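Local coordinates for protein exotoxin 6 (Staphylococcus aureus subsp. aureus Mu50, PDB 4ZYS) that probably acts as a secreted staphylococcal superantigen-like toxin against host immune defences, and may bind sugars, at residues E12-H15 and Y16-P20; Q96-I99 and D100-H103; D134-L137 and R138-A141. All blocks are in the same frame, centred on the assembly; numbering follows the deposited sequence.

Contact 1: E12-H15 and Y16-P20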
loop_
_atom_site.group_PDB
_atom_site.type_symbol
_atom_site.label_atom_id
_atom_site.label_comp_id
_atom_site.label_asym_id
_atom_site.label_seq_id
_atom_site.Cartn_x
_atom_site.Cartn_y
_atom_site.Cartn_z
ATOM N N GLU A 12 8.109 2.186 -16.097
ATOM C CA GLU A 12 6.709 2.026 -15.703
ATOM C C GLU A 12 6.606 1.916 -14.177
ATOM O O GLU A 12 5.857 2.667 -13.575
ATOM C CB GLU A 12 6.095 0.788 -16.386
ATOM C CG GLU A 12 5.946 0.939 -17.898
ATOM C CD GLU A 12 5.704 -0.317 -18.720
ATOM O OE1 GLU A 12 5.706 -1.438 -18.155
ATOM O OE2 GLU A 12 5.553 -0.173 -19.954
ATOM N N LEU A 13 7.385 1.022 -13.554
ATOM C CA LEU A 13 7.416 0.820 -12.093
ATOM C C LEU A 13 7.887 2.106 -11.359
ATOM O O LEU A 13 7.254 2.528 -10.397
ATOM C CB LEU A 13 8.305 -0.386 -11.742
ATOM C CG LEU A 13 7.867 -1.743 -12.358
ATOM C CD1 LEU A 13 9.010 -2.734 -12.379
ATOM C CD2 LEU A 13 6.678 -2.337 -11.648
ATOM N N LYS A 14 8.910 2.778 -11.875
ATOM C CA LYS A 14 9.377 4.034 -11.298
ATOM C C LYS A 14 8.265 5.093 -11.336
ATOM O O LYS A 14 7.985 5.701 -10.305
ATOM C CB LYS A 14 10.630 4.552 -12.016
ATOM C CG LYS A 14 11.465 5.489 -11.143
ATOM C CD LYS A 14 12.563 6.162 -11.943
ATOM C CE LYS A 14 13.415 7.114 -11.133
ATOM N NZ LYS A 14 12.742 8.426 -10.871
ATOM N N HIS A 15 7.626 5.284 -12.509
ATOM C CA HIS A 15 6.569 6.270 -12.701
ATOM C C HIS A 15 5.396 6.009 -11.727
ATOM O O HIS A 15 4.979 6.912 -10.989
ATOM C CB HIS A 15 6.089 6.275 -14.170
ATOM C CG HIS A 15 4.957 7.221 -14.400
ATOM N ND1 HIS A 15 5.171 8.599 -14.519
ATOM C CD2 HIS A 15 3.623 6.979 -14.427
ATOM C CE1 HIS A 15 3.967 9.133 -14.673
ATOM N NE2 HIS A 15 3.003 8.201 -14.622
ATOM N N TYR A 16 4.915 4.756 -11.687
ATOM C CA TYR A 16 3.807 4.355 -10.824
ATOM C C TYR A 16 4.141 4.597 -9.351
ATOM O O TYR A 16 3.356 5.249 -8.647
ATOM C CB TYR A 16 3.443 2.871 -11.073
ATOM C CG TYR A 16 2.275 2.393 -10.248
ATOM C CD1 TYR A 16 0.969 2.674 -10.628
ATOM C CD2 TYR A 16 2.474 1.691 -9.064
ATOM C CE1 TYR A 16 -0.110 2.259 -9.860
ATOM C CE2 TYR A 16 1.402 1.263 -8.290
ATOM C CZ TYR A 16 0.112 1.560 -8.686
ATOM O OH TYR A 16 -0.950 1.148 -7.929
ATOM N N TYR A 17 5.323 4.117 -8.890
ATOM C CA TYR A 17 5.711 4.228 -7.491
ATOM C C TYR A 17 6.239 5.626 -7.103
ATOM O O TYR A 17 6.416 5.865 -5.913
ATOM C CB TYR A 17 6.669 3.103 -7.103
ATOM C CG TYR A 17 5.876 1.821 -6.930
ATOM C CD1 TYR A 17 4.986 1.669 -5.868
ATOM C CD2 TYR A 17 5.872 0.839 -7.924
ATOM C CE1 TYR A 17 4.192 0.538 -5.747
ATOM C CE2 TYR A 17 5.089 -0.304 -7.805
ATOM C CZ TYR A 17 4.263 -0.460 -6.705
ATOM O OH TYR A 17 3.471 -1.580 -6.577
ATOM N N ASN A 18 6.327 6.582 -8.050
ATOM C CA ASN A 18 6.671 7.980 -7.746
ATOM C C ASN A 18 5.401 8.874 -7.742
ATOM O O ASN A 18 5.510 10.072 -7.493
ATOM C CB ASN A 18 7.713 8.539 -8.737
ATOM C CG ASN A 18 9.143 8.143 -8.403
ATOM O OD1 ASN A 18 9.481 7.813 -7.262
ATOM N ND2 ASN A 18 10.018 8.158 -9.391
ATOM N N LYS A 19 4.204 8.295 -8.033
ATOM C CA LYS A 19 2.926 9.036 -8.091
ATOM C C LYS A 19 2.587 9.661 -6.734
ATOM O O LYS A 19 2.751 8.989 -5.716
ATOM C CB LYS A 19 1.771 8.121 -8.535
ATOM C CG LYS A 19 1.759 7.784 -10.009
ATOM C CD LYS A 19 0.718 6.716 -10.292
ATOM C CE LYS A 19 0.327 6.590 -11.748
ATOM N NZ LYS A 19 -0.881 7.391 -12.066
ATOM N N PRO A 20 2.144 10.936 -6.675
ATOM C CA PRO A 20 1.800 11.532 -5.366
ATOM C C PRO A 20 0.679 10.755 -4.670
ATOM O O PRO A 20 -0.245 10.262 -5.310
ATOM C CB PRO A 20 1.353 12.955 -5.720
ATOM C CG PRO A 20 1.857 13.202 -7.105
ATOM C CD PRO A 20 1.843 11.866 -7.782
#

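Contact 2: Q96-I99 and D100-H103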
loop_
_atom_site.group_PDB
_atom_site.type_symbol
_atom_site.label_atom_id
_atom_site.label_comp_id
_atom_site.label_asym_id
_atom_site.label_seq_id
_atom_site.Cartn_x
_atom_site.Cartn_y
_atom_site.Cartn_z
ATOM N N GLN A 96 -9.577 4.894 19.908
ATOM C CA GLN A 96 -9.118 6.004 20.747
ATOM C C GLN A 96 -7.836 5.650 21.558
ATOM O O GLN A 96 -6.915 6.475 21.537
ATOM C CB GLN A 96 -10.251 6.491 21.682
ATOM C CG GLN A 96 -10.219 7.995 21.990
ATOM C CD GLN A 96 -10.223 8.895 20.766
ATOM O OE1 GLN A 96 -10.982 8.708 19.813
ATOM N NE2 GLN A 96 -9.366 9.901 20.769
ATOM N N PRO A 97 -7.681 4.454 22.210
ATOM C CA PRO A 97 -6.414 4.182 22.939
ATOM C C PRO A 97 -5.168 4.201 22.041
ATOM O O PRO A 97 -4.064 4.441 22.530
ATOM C CB PRO A 97 -6.625 2.767 23.504
ATOM C CG PRO A 97 -8.093 2.589 23.570
ATOM C CD PRO A 97 -8.627 3.324 22.374
ATOM N N PHE A 98 -5.366 3.993 20.731
ATOM C CA PHE A 98 -4.309 3.887 19.723
ATOM C C PHE A 98 -4.114 5.116 18.788
ATOM O O PHE A 98 -3.427 4.969 17.774
ATOM C CB PHE A 98 -4.578 2.634 18.864
ATOM C CG PHE A 98 -4.168 1.356 19.551
ATOM C CD1 PHE A 98 -2.878 0.864 19.421
ATOM C CD2 PHE A 98 -5.080 0.639 20.324
ATOM C CE1 PHE A 98 -2.483 -0.290 20.104
ATOM C CE2 PHE A 98 -4.693 -0.537 20.982
ATOM C CZ PHE A 98 -3.396 -0.993 20.871
ATOM N N ILE A 99 -4.627 6.315 19.144
ATOM C CA ILE A 99 -4.464 7.518 18.300
ATOM C C ILE A 99 -2.960 7.911 18.170
ATOM O O ILE A 99 -2.498 8.215 17.068
ATOM C CB ILE A 99 -5.349 8.716 18.807
ATOM C CG1 ILE A 99 -6.874 8.413 18.704
ATOM C CG2 ILE A 99 -5.011 10.052 18.125
ATOM C CD1 ILE A 99 -7.455 8.124 17.330
ATOM N N ASP A 100 -2.206 7.857 19.266
ATOM C CA ASP A 100 -0.794 8.248 19.243
ATOM C C ASP A 100 0.156 7.059 18.993
ATOM O O ASP A 100 1.372 7.211 19.176
ATOM C CB ASP A 100 -0.426 8.942 20.569
ATOM C CG ASP A 100 -0.645 8.110 21.835
ATOM O OD1 ASP A 100 -1.025 6.909 21.710
ATOM O OD2 ASP A 100 -0.453 8.662 22.954
ATOM N N TYR A 101 -0.390 5.899 18.576
ATOM C CA TYR A 101 0.358 4.659 18.379
ATOM C C TYR A 101 1.560 4.749 17.405
ATOM O O TYR A 101 1.445 5.247 16.291
ATOM C CB TYR A 101 -0.584 3.535 17.932
ATOM C CG TYR A 101 0.088 2.193 17.796
ATOM C CD1 TYR A 101 0.538 1.498 18.916
ATOM C CD2 TYR A 101 0.270 1.609 16.547
ATOM C CE1 TYR A 101 1.152 0.253 18.794
ATOM C CE2 TYR A 101 0.885 0.370 16.412
ATOM C CZ TYR A 101 1.326 -0.305 17.537
ATOM O OH TYR A 101 1.934 -1.524 17.392
ATOM N N ILE A 102 2.725 4.263 17.875
ATOM C CA ILE A 102 3.968 4.161 17.097
ATOM C C ILE A 102 4.516 2.757 17.309
ATOM O O ILE A 102 4.584 2.277 18.443
ATOM C CB ILE A 102 5.048 5.262 17.402
ATOM C CG1 ILE A 102 4.450 6.671 17.290
ATOM C CG2 ILE A 102 6.277 5.146 16.442
ATOM C CD1 ILE A 102 4.883 7.557 18.306
ATOM N N HIS A 103 4.881 2.102 16.209
ATOM C CA HIS A 103 5.468 0.767 16.194
ATOM C C HIS A 103 6.659 0.780 15.262
ATOM O O HIS A 103 6.540 1.271 14.147
ATOM C CB HIS A 103 4.435 -0.278 15.760
ATOM C CG HIS A 103 4.912 -1.675 15.947
ATOM N ND1 HIS A 103 5.052 -2.221 17.209
ATOM C CD2 HIS A 103 5.290 -2.590 15.025
ATOM C CE1 HIS A 103 5.499 -3.452 17.015
ATOM N NE2 HIS A 103 5.672 -3.711 15.717
HETATM O O HOH W 1 -3.147 6.469 24.174
HETATM O O HOH W 2 -0.250 7.251 15.543
#

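Contact 3: D134-L137 and R138-A141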
loop_
_atom_site.group_PDB
_atom_site.type_symbol
_atom_site.label_atom_id
_atom_site.label_comp_id
_atom_site.label_asym_id
_atom_site.label_seq_id
_atom_site.Cartn_x
_atom_site.Cartn_y
_atom_site.Cartn_z
ATOM N N ASP A 134 3.464 -1.479 0.595
ATOM C CA ASP A 134 4.081 -1.705 -0.717
ATOM C C ASP A 134 4.627 -0.392 -1.285
ATOM O O ASP A 134 5.815 -0.322 -1.587
ATOM C CB ASP A 134 3.074 -2.349 -1.684
ATOM C CG ASP A 134 3.545 -2.478 -3.113
ATOM O OD1 ASP A 134 4.496 -3.256 -3.358
ATOM O OD2 ASP A 134 2.916 -1.873 -3.993
ATOM N N TYR A 135 3.799 0.658 -1.318
ATOM C CA TYR A 135 4.207 1.945 -1.840
ATOM C C TYR A 135 5.352 2.558 -1.042
ATOM O O TYR A 135 6.325 3.014 -1.643
ATOM C CB TYR A 135 3.021 2.926 -1.887
ATOM C CG TYR A 135 3.400 4.257 -2.504
ATOM C CD1 TYR A 135 3.953 5.270 -1.734
ATOM C CD2 TYR A 135 3.177 4.509 -3.849
ATOM C CE1 TYR A 135 4.318 6.490 -2.296
ATOM C CE2 TYR A 135 3.543 5.725 -4.428
ATOM C CZ TYR A 135 4.106 6.717 -3.643
ATOM O OH TYR A 135 4.473 7.925 -4.174
ATOM N N ARG A 136 5.195 2.649 0.290
ATOM C CA ARG A 136 6.171 3.309 1.162
ATOM C C ARG A 136 7.518 2.566 1.195
ATOM O O ARG A 136 8.566 3.213 1.285
ATOM C CB ARG A 136 5.617 3.483 2.585
ATOM C CG ARG A 136 4.410 4.427 2.677
ATOM C CD ARG A 136 4.801 5.872 2.340
ATOM N NE ARG A 136 3.710 6.807 2.595
ATOM C CZ ARG A 136 3.620 8.011 2.050
ATOM N NH1 ARG A 136 4.527 8.421 1.170
ATOM N NH2 ARG A 136 2.613 8.802 2.354
ATOM N N LEU A 137 7.506 1.236 1.095
ATOM C CA LEU A 137 8.773 0.508 1.109
ATOM C C LEU A 137 9.494 0.660 -0.257
ATOM O O LEU A 137 10.707 0.856 -0.297
ATOM C CB LEU A 137 8.566 -0.962 1.494
ATOM C CG LEU A 137 8.138 -1.197 2.973
ATOM C CD1 LEU A 137 7.535 -2.575 3.155
ATOM C CD2 LEU A 137 9.268 -0.940 3.941
ATOM N N ARG A 138 8.734 0.644 -1.349
ATOM C CA ARG A 138 9.282 0.838 -2.689
ATOM C C ARG A 138 9.795 2.279 -2.829
ATOM O O ARG A 138 10.841 2.453 -3.417
ATOM C CB ARG A 138 8.237 0.480 -3.775
ATOM C CG ARG A 138 7.926 -1.035 -3.831
ATOM C CD ARG A 138 7.379 -1.440 -5.173
ATOM N NE ARG A 138 6.515 -2.622 -5.076
ATOM C CZ ARG A 138 6.292 -3.484 -6.067
ATOM N NH1 ARG A 138 6.900 -3.336 -7.235
ATOM N NH2 ARG A 138 5.457 -4.498 -5.897
ATOM N N GLU A 139 9.124 3.273 -2.214
ATOM C CA GLU A 139 9.518 4.699 -2.195
ATOM C C GLU A 139 10.905 4.892 -1.563
ATOM O O GLU A 139 11.731 5.610 -2.120
ATOM C CB GLU A 139 8.473 5.523 -1.418
ATOM C CG GLU A 139 8.748 7.018 -1.353
ATOM C CD GLU A 139 7.662 7.802 -0.647
ATOM O OE1 GLU A 139 7.172 7.326 0.404
ATOM O OE2 GLU A 139 7.304 8.893 -1.145
ATOM N N ARG A 140 11.145 4.240 -0.421
ATOM C CA ARG A 140 12.403 4.243 0.330
ATOM C C ARG A 140 13.516 3.583 -0.524
ATOM O O ARG A 140 14.585 4.163 -0.669
ATOM C CB ARG A 140 12.158 3.494 1.658
ATOM C CG ARG A 140 13.315 3.387 2.643
ATOM C CD ARG A 140 13.500 4.576 3.558
ATOM N NE ARG A 140 12.322 4.959 4.352
ATOM C CZ ARG A 140 12.148 4.673 5.637
ATOM N NH1 ARG A 140 13.039 3.936 6.288
ATOM N NH2 ARG A 140 11.087 5.127 6.282
ATOM N N ALA A 141 13.242 2.402 -1.132
ATOM C CA ALA A 141 14.174 1.683 -2.009
ATOM C C ALA A 141 14.538 2.507 -3.269
ATOM O O ALA A 141 15.680 2.450 -3.717
ATOM C CB ALA A 141 13.570 0.354 -2.421
HETATM O O HOH W 3 5.044 10.282 -2.948
HETATM O O HOH W 4 7.929 8.276 -4.247
HETATM O O HOH W 5 8.629 5.786 2.097
#

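Contact 1: E12-H15 and Y16-P20
A chi1 of -76°, with CG anti to the carbonyl carbon, sets the Y17 ring beside its own backbone N and brings CD2 within 3.3 Å of L13 O, the oxygen lying at the ring edge near its plane. Y16 is set differently, CG anti to its backbone N at -178°, and it presents its ring edge to a face of Y17, with Y16 CD2 over the centre. Underneath, Y16 N reaches E12 O at 3.0 Å, and Y17 N bonds to L13 O at 2.9 Å. N18 N comes to H15 O, three residues back, at 3.3 Å from well above the carbonyl plane. K19 N reaches Y16 O, also three residues back, and K19 CG packs 3.5 Å from H15 O. The polar ends are held elsewhere: H15 NE2 by D78, Y16 OH by E76, Y17 OH by D134 and the backbone N of L175, and K19 NZ by the carbonyl oxygens of R75 and G77. Three-residue bonds of this kind are typical of the C-terminal turn of an alpha-helix, here helix 10-17 leading toward strand 21-24 of the OB-fold.

Contact 2: Q96-I99 and D100-H103
F98 and Y101 send their rings out from the same side of the turn, while D100, between them in the chain, reaches P97 only through a water at OD1; these three residues carry the contact. The aromatic pair is an offset edge-to-face stack: the edge of F98 is turned to the face of Y101, with centroids 5.2 Å apart and planes at 65°. F98 CD1 makes the closest ring contact, 3.5 Å from Y101 CD1, and it also lies near Y101 CG. Y101 has CG anti to its own N (chi1 -176°), which turns the face of its ring toward the edge of F98. The turn itself brings Y101 CB to 3.2 Å from F98 O. The same oxygen receives Y101 N at 3.3 Å, the donor well above the carbonyl plane, and takes a further hydrogen bond from N94 ND2. D100 makes no direct polar bond to the first half of the loop. Instead the water bridges it to the backbone, donating to P97 O at 2.8 Å and more loosely to D100 OD1 at 3.3 Å. A second water ties the chain along the turn, giving its protons to I99 O and Y101 O. R187 makes a cation-pi contact with F98 and touches Y101 as well, joining this aromatic pair to a loop of the beta-grasp part. The F98-to-Y101 bond closes a type I beta turn, with I99 and D100 at its two central positions, in the surface linker that carries the chain from strand 84-92 of the OB-fold to strand 106-111 of the beta-grasp fold.

Contact 3: D134-L137 and R138-A141
D134 and R138, one helical turn apart, form the first of two salt bridges. R138 comes side-on with two nitrogens, and both settle on D134 OD1: NE at 2.7 Å from above the carboxylate plane, and NH2 at 3.0 Å on the syn lone pair. The carboxylate and guanidinium stand almost perpendicular, 86° apart, yet OD1 lies in the guanidinium plane. A chi1 of 173° carries the D134 carboxylate to where OD1 meets R138. The second salt bridge spans three residues. R136 bends at chi2 and runs alongside the extended E139, bringing NH1 to E139 OE1 at 3.0 Å, with the two flat groups only 16° from parallel.

Water supplies another layer. One molecule gives its protons to R136 O and E139 OE1, each 2.7 Å from it, so this carboxylate oxygen is shared between an arginine and a water. Another lies in the plane of the Y135 ring, 2.7 Å from Y135 OH, and donates to E139 OE2.

Backbone bonds of the regular alpha-helical kind run beneath, from R138 N to D134 O through to A141 N to L137 O. Among the apolar contacts, L137 packs on L107 of strand 106-111.

R138 is also held by Q173 O and Y148 OH through NH1, and D134 OD2 has a partner on helix 10-17. The two-nitrogen grip and the outside partners of NH1 probably hold the R138 guanidinium in one rotation. Such a buried ion pair probably keeps both partners charged, whereas the R136-E139 pair, partly exposed and hydrated, is likely to be more weakly coupled.

How the contacts relate
Contacts 1 and 3 belong together: their centres are about 10 Å apart, and helices 10-17 and 130-145 pack on each other across the junction of the OB-fold and beta-grasp domains, with Y17 O 3.2 Å from Y135 CE2. Contact 3 is the buried one, rich in ion pairs and bound water; contact 1 is only partly buried and relies mainly on backbone bonds. Contact 2 stands apart on the surface, its centre about 30 Å from that of contact 1 and on the opposite side of the chain's centre. It too joins the two domains, but through the covalent linker, with a single turn bond, an aromatic pair and water bridges in place of a helix.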